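Local coordinates for water stress and hypersensitive response domain-containing protein (Archaeoglobus fulgidus DSM 4304, PDB 3BUT), which is of unknown function but, as a LEA_2-family beta protein, may bind lipids and take part in stress responses, at residues A[30-36]-A[59-64]; A[49-55]-A[74-79]. The protein carries 4 engineered substitutions. One frame throughout, in Å; residues are numbered along the deposited sequence.

Contact 1: residues A[30-36]-A[59-64]. Engineered in segment 59-64: Ala64 (natural residue Lys).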
loop_
_atom_site.group_PDB
_atom_site.type_symbol
_atom_site.label_atom_id
_atom_site.label_comp_id
_atom_site.label_asym_id
_atom_site.label_seq_id
_atom_site.Cartn_x
_atom_site.Cartn_y
_atom_site.Cartn_z
ATOM N N ASP A 30 -22.376 -35.665 2.744
ATOM C CA ASP A 30 -23.782 -36.014 2.611
ATOM C C ASP A 30 -23.919 -37.074 1.516
ATOM O O ASP A 30 -22.953 -37.398 0.825
ATOM C CB ASP A 30 -24.611 -34.771 2.279
ATOM C CG ASP A 30 -25.996 -34.797 2.917
ATOM O OD1 ASP A 30 -26.607 -35.887 2.996
ATOM O OD2 ASP A 30 -26.475 -33.721 3.338
ATOM N N VAL A 31 -25.112 -37.629 1.363
ATOM C CA VAL A 31 -25.341 -38.630 0.326
ATOM C C VAL A 31 -25.885 -37.984 -0.956
ATOM O O VAL A 31 -26.081 -38.656 -1.965
ATOM C CB VAL A 31 -26.248 -39.799 0.829
ATOM C CG1 VAL A 31 -25.539 -40.595 1.932
ATOM C CG2 VAL A 31 -27.603 -39.281 1.323
ATOM N N VAL A 32 -26.123 -36.677 -0.898
ATOM C CA VAL A 32 -26.592 -35.901 -2.053
ATOM C C VAL A 32 -25.517 -34.865 -2.432
ATOM O O VAL A 32 -24.632 -34.588 -1.620
ATOM C CB VAL A 32 -27.967 -35.220 -1.773
ATOM C CG1 VAL A 32 -29.054 -36.269 -1.597
ATOM C CG2 VAL A 32 -27.894 -34.306 -0.567
ATOM N N PRO A 33 -25.560 -34.321 -3.671
ATOM C CA PRO A 33 -24.517 -33.356 -4.012
ATOM C C PRO A 33 -24.755 -31.966 -3.436
ATOM O O PRO A 33 -25.901 -31.558 -3.253
ATOM C CB PRO A 33 -24.566 -33.311 -5.538
ATOM C CG PRO A 33 -25.961 -33.619 -5.871
ATOM C CD PRO A 33 -26.475 -34.551 -4.805
ATOM N N ILE A 34 -23.662 -31.268 -3.141
ATOM C CA ILE A 34 -23.703 -29.883 -2.696
ATOM C C ILE A 34 -23.550 -29.037 -3.948
ATOM O O ILE A 34 -22.719 -29.345 -4.801
ATOM C CB ILE A 34 -22.542 -29.582 -1.719
ATOM C CG1 ILE A 34 -22.710 -30.365 -0.415
ATOM C CG2 ILE A 34 -22.424 -28.083 -1.421
ATOM C CD1 ILE A 34 -21.508 -30.254 0.520
ATOM N N VAL A 35 -24.371 -28.002 -4.090
ATOM C CA VAL A 35 -24.119 -26.990 -5.115
ATOM C C VAL A 35 -23.751 -25.673 -4.433
ATOM O O VAL A 35 -24.488 -25.190 -3.583
ATOM C CB VAL A 35 -25.325 -26.781 -6.064
ATOM C CG1 VAL A 35 -24.918 -25.926 -7.269
ATOM C CG2 VAL A 35 -25.885 -28.111 -6.526
ATOM N N VAL A 36 -22.590 -25.125 -4.781
ATOM C CA VAL A 36 -22.225 -23.776 -4.372
ATOM C C VAL A 36 -22.518 -22.896 -5.578
ATOM O O VAL A 36 -21.728 -22.849 -6.518
ATOM C CB VAL A 36 -20.726 -23.655 -3.972
ATOM C CG1 VAL A 36 -20.430 -22.266 -3.420
ATOM C CG2 VAL A 36 -20.345 -24.708 -2.944
ATOM N N VAL A 59 -20.901 -24.470 -8.775
ATOM C CA VAL A 59 -20.005 -25.632 -8.725
ATOM C C VAL A 59 -20.662 -26.735 -7.896
ATOM O O VAL A 59 -21.144 -26.469 -6.800
ATOM C CB VAL A 59 -18.624 -25.264 -8.076
ATOM C CG1 VAL A 59 -17.805 -26.503 -7.752
ATOM C CG2 VAL A 59 -17.812 -24.351 -8.975
ATOM N N THR A 60 -20.697 -27.965 -8.415
ATOM C CA THR A 60 -21.150 -29.116 -7.617
ATOM C C THR A 60 -20.017 -29.880 -6.958
ATOM O O THR A 60 -18.935 -30.009 -7.520
ATOM C CB THR A 60 -21.944 -30.166 -8.420
ATOM O OG1 THR A 60 -21.325 -30.390 -9.692
ATOM C CG2 THR A 60 -23.365 -29.741 -8.603
ATOM N N VAL A 61 -20.282 -30.387 -5.759
ATOM C CA VAL A 61 -19.434 -31.391 -5.137
ATOM C C VAL A 61 -20.277 -32.666 -5.061
ATOM O O VAL A 61 -21.338 -32.668 -4.444
ATOM C CB VAL A 61 -18.947 -30.966 -3.730
ATOM C CG1 VAL A 61 -17.829 -31.883 -3.254
ATOM C CG2 VAL A 61 -18.462 -29.519 -3.732
ATOM N N LYS A 62 -19.802 -33.729 -5.711
ATOM C CA LYS A 62 -20.519 -35.006 -5.747
ATOM C C LYS A 62 -20.494 -35.657 -4.365
ATOM O O LYS A 62 -19.568 -35.413 -3.591
ATOM C CB LYS A 62 -19.928 -35.938 -6.813
ATOM C CG LYS A 62 -20.404 -35.646 -8.240
ATOM C CD LYS A 62 -20.540 -36.923 -9.082
ATOM C CE LYS A 62 -19.223 -37.392 -9.702
ATOM N NZ LYS A 62 -18.839 -36.619 -10.918
ATOM N N PRO A 63 -21.542 -36.464 -4.024
ATOM C CA PRO A 63 -21.556 -37.120 -2.702
ATOM C C PRO A 63 -20.302 -37.940 -2.443
ATOM O O PRO A 63 -19.846 -38.634 -3.348
ATOM C CB PRO A 63 -22.749 -38.074 -2.781
ATOM C CG PRO A 63 -23.577 -37.613 -3.890
ATOM C CD PRO A 63 -22.760 -36.776 -4.800
ATOM N N ALA A 64 -19.747 -37.825 -1.233
ATOM C CA ALA A 64 -18.507 -38.514 -0.803
ATOM C C ALA A 64 -17.208 -38.099 -1.520
ATOM O O ALA A 64 -16.138 -38.651 -1.248
ATOM C CB ALA A 64 -18.685 -40.056 -0.803
#
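Pro63 lays its ring against the backbone of the 30-36 segment, its CG 3.3 Å from Val31 O, while its CD meets Pro33 CB at 4.0 Å. Beyond this proline pair the segments pair as antiparallel strands, at the open end of the hairpin formed by strands 34-45 and 48-61. Ile34 and Val61 form one hydrogen-bonded pair (Ile34 N to Val61 O 3.0 Å, Val61 N to Ile34 O 2.8 Å), and Val36 and Val59 the next (Val36 N to Val59 O 2.8 Å, Val59 N to Val36 O 2.9 Å). Between them lies the non-hydrogen-bonded pair Val35 and Thr60, where Val35 CG2 touches Thr60 CG2 at 3.6 Å. Ile34, Val36, Val59 and Val61 share the other face; Val36 and Val59 rest there on Leu69, and Val61 on Thr67, of strand 66-76. Asn28 ND2 hydrogen-bonds to both Val32 O and Val61 O, tying the loop to the strand end. Main-chain hydrogen bonds thus set the pairing, while apolar side chains meet on both faces and the two prolines carry the contact past the last strand pair.

Contact 2: residues A[49-55]-A[74-79]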
loop_
_atom_site.group_PDB
_atom_site.type_symbol
_atom_site.label_atom_id
_atom_site.label_comp_id
_atom_site.label_asym_id
_atom_site.label_seq_id
_atom_site.Cartn_x
_atom_site.Cartn_y
_atom_site.Cartn_z
ATOM N N LYS A 49 -14.423 -0.364 3.982
ATOM C CA LYS A 49 -14.833 -1.523 3.192
ATOM C C LYS A 49 -14.237 -1.449 1.788
ATOM O O LYS A 49 -14.814 -0.840 0.886
ATOM C CB LYS A 49 -16.359 -1.632 3.140
ATOM C CG LYS A 49 -16.868 -2.978 2.649
ATOM C CD LYS A 49 -18.289 -3.266 3.127
ATOM C CE LYS A 49 -19.330 -2.427 2.396
ATOM N NZ LYS A 49 -20.712 -2.797 2.822
ATOM N N VAL A 50 -13.080 -2.084 1.621
ATOM C CA VAL A 50 -12.293 -1.985 0.387
ATOM C C VAL A 50 -12.730 -2.969 -0.709
ATOM O O VAL A 50 -12.370 -2.802 -1.877
ATOM C CB VAL A 50 -10.764 -2.109 0.657
ATOM C CG1 VAL A 50 -10.288 -1.011 1.587
ATOM C CG2 VAL A 50 -10.429 -3.457 1.240
ATOM N N ALA A 51 -13.496 -3.990 -0.323
ATOM C CA ALA A 51 -14.083 -4.950 -1.261
ATOM C C ALA A 51 -15.444 -5.418 -0.760
ATOM O O ALA A 51 -15.636 -5.635 0.438
ATOM C CB ALA A 51 -13.159 -6.141 -1.467
ATOM N N ASP A 52 -16.376 -5.576 -1.695
ATOM C CA ASP A 52 -17.749 -5.964 -1.408
ATOM C C ASP A 52 -18.373 -6.437 -2.712
ATOM O O ASP A 52 -18.821 -5.625 -3.525
ATOM C CB ASP A 52 -18.524 -4.760 -0.854
ATOM C CG ASP A 52 -19.969 -5.080 -0.529
ATOM O OD1 ASP A 52 -20.231 -6.138 0.078
ATOM O OD2 ASP A 52 -20.846 -4.256 -0.869
ATOM N N GLY A 53 -18.402 -7.748 -2.928
ATOM C CA GLY A 53 -18.900 -8.265 -4.194
ATOM C C GLY A 53 -19.587 -9.609 -4.140
ATOM O O GLY A 53 -19.447 -10.351 -3.169
ATOM N N TYR A 54 -20.339 -9.905 -5.198
ATOM C CA TYR A 54 -20.940 -11.218 -5.400
ATOM C C TYR A 54 -20.515 -11.804 -6.740
ATOM O O TYR A 54 -20.625 -11.145 -7.773
ATOM C CB TYR A 54 -22.474 -11.150 -5.349
ATOM C CG TYR A 54 -23.113 -12.514 -5.209
ATOM C CD1 TYR A 54 -23.346 -13.064 -3.949
ATOM C CD2 TYR A 54 -23.469 -13.266 -6.335
ATOM C CE1 TYR A 54 -23.919 -14.322 -3.808
ATOM C CE2 TYR A 54 -24.033 -14.534 -6.205
ATOM C CZ TYR A 54 -24.256 -15.052 -4.938
ATOM O OH TYR A 54 -24.835 -16.292 -4.792
ATOM N N GLU A 55 -20.041 -13.052 -6.732
ATOM C CA GLU A 55 -19.652 -13.836 -7.924
ATOM C C GLU A 55 -20.656 -14.964 -8.189
ATOM O O GLU A 55 -20.983 -15.738 -7.350
ATOM C CB GLU A 55 -18.234 -14.430 -7.823
ATOM C CG GLU A 55 -17.207 -14.041 -8.881
ATOM C CD GLU A 55 -16.873 -15.150 -9.901
ATOM O OE1 GLU A 55 -17.660 -15.343 -10.833
ATOM O OE2 GLU A 55 -15.818 -15.821 -9.832
ATOM N N ARG A 74 -11.845 -9.599 -5.305
ATOM C CA ARG A 74 -11.307 -8.444 -6.017
ATOM C C ARG A 74 -11.431 -7.151 -5.222
ATOM O O ARG A 74 -12.476 -6.863 -4.647
ATOM C CB ARG A 74 -11.964 -8.289 -7.390
ATOM C CG ARG A 74 -11.645 -9.419 -8.365
ATOM C CD ARG A 74 -12.528 -9.345 -9.606
ATOM N NE ARG A 74 -12.618 -10.634 -10.288
ATOM C CZ ARG A 74 -13.490 -11.594 -9.983
ATOM N NH1 ARG A 74 -13.483 -12.732 -10.664
ATOM N NH2 ARG A 74 -14.364 -11.428 -8.994
ATOM N N LEU A 75 -10.351 -6.378 -5.210
ATOM C CA LEU A 75 -10.313 -5.095 -4.524
ATOM C C LEU A 75 -10.219 -3.954 -5.524
ATOM O O LEU A 75 -9.245 -3.851 -6.271
ATOM C CB LEU A 75 -9.124 -5.018 -3.560
ATOM C CG LEU A 75 -9.003 -6.005 -2.403
ATOM C CD1 LEU A 75 -8.154 -7.185 -2.799
ATOM C CD2 LEU A 75 -8.364 -5.294 -1.238
ATOM N N ASN A 76 -11.247 -3.111 -5.533
ATOM C CA ASN A 76 -11.218 -1.840 -6.245
ATOM C C ASN A 76 -10.258 -0.904 -5.507
ATOM O O ASN A 76 -10.421 -0.661 -4.305
ATOM C CB ASN A 76 -12.636 -1.254 -6.318
ATOM C CG ASN A 76 -12.677 0.150 -6.917
ATOM O OD1 ASN A 76 -13.218 1.072 -6.308
ATOM N ND2 ASN A 76 -12.113 0.312 -8.113
ATOM N N ASN A 77 -9.266 -0.387 -6.225
ATOM C CA ASN A 77 -8.209 0.408 -5.610
ATOM C C ASN A 77 -8.649 1.777 -5.105
ATOM O O ASN A 77 -8.012 2.360 -4.227
ATOM C CB ASN A 77 -7.025 0.556 -6.568
ATOM C CG ASN A 77 -6.547 -0.776 -7.114
ATOM O OD1 ASN A 77 -6.378 -1.741 -6.369
ATOM N ND2 ASN A 77 -6.328 -0.834 -8.422
ATOM N N SER A 78 -9.742 2.286 -5.665
ATOM C CA SER A 78 -10.302 3.574 -5.235
ATOM C C SER A 78 -10.761 3.544 -3.769
ATOM O O SER A 78 -10.619 4.531 -3.042
ATOM C CB SER A 78 -11.457 3.992 -6.149
ATOM O OG SER A 78 -11.963 5.262 -5.781
ATOM N N PHE A 79 -11.311 2.407 -3.348
ATOM C CA PHE A 79 -11.619 2.165 -1.942
ATOM C C PHE A 79 -10.358 1.830 -1.138
ATOM O O PHE A 79 -10.332 2.017 0.078
ATOM C CB PHE A 79 -12.646 1.040 -1.797
ATOM C CG PHE A 79 -14.043 1.513 -1.491
ATOM C CD1 PHE A 79 -14.331 2.149 -0.283
ATOM C CD2 PHE A 79 -15.077 1.297 -2.395
ATOM C CE1 PHE A 79 -15.625 2.578 0.011
ATOM C CE2 PHE A 79 -16.376 1.723 -2.111
ATOM C CZ PHE A 79 -16.649 2.365 -0.906
#
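Val50, Phe79 and Arg74 bury the most surface here, and each meets the opposite segment differently. Val50 packs CG2 against Leu75 CD2 at 3.7 Å and brings CG1 to 3.4 Å from Phe79 O, which wedges it between the end of strand 66-76 and the helical turn that follows. Phe79 points toward strand 48-61 and sets one ring face under a carbonyl, with Lys49 O 3.2 Å from Phe79 CD1. Beside Val50, Ala51 places CB 3.3 Å from Arg74 O and 4.3 Å from Leu75 CG. Val50 and Ala51 both face Ile43 of strand 34-45, a classic beta bulge. Farther along, Arg74 reaches Glu55: Glu55 CG lies near the guanidinium plane, 3.9 Å from Arg74 NH2, and the salt bridge from Glu55 OE2 to Arg74 NH1 is long at 4.0 Å. The strand axes approach to 5.5 Å at 128°, and no hydrogen bond crosses between the segments, whose strands belong to different sheets. Leu75 also touches Ile20 of strand 17-27, its neighbour in the three-stranded sheet. Cohesion therefore comes chiefly from apolar packing, with one loose charge pair at the margin.

Overall arrangement
Contacts 1 and 2 lie on opposite sides of the chain's centre, their centres about 29 Å apart, yet both use strand 48-61: its first half serves contact 2 and its last residues contact 1. Along the chain the segments alternate, 30-36, 49-55, 59-64, 74-79, so the two contacts interlock in sequence. Contact 1 pairs neighbouring strands within the four-stranded sheet, whereas contact 2 packs that sheet against strand 66-76, an outer strand of the three-stranded sheet, and against the helical turn after it. Strand 48-61 stays paired with strand 34-45 at both ends, and near each end some of its side chains also meet strand 66-76 of the other sheet, consistent with the two-sheet, E-set-like architecture of the LEA_2 family.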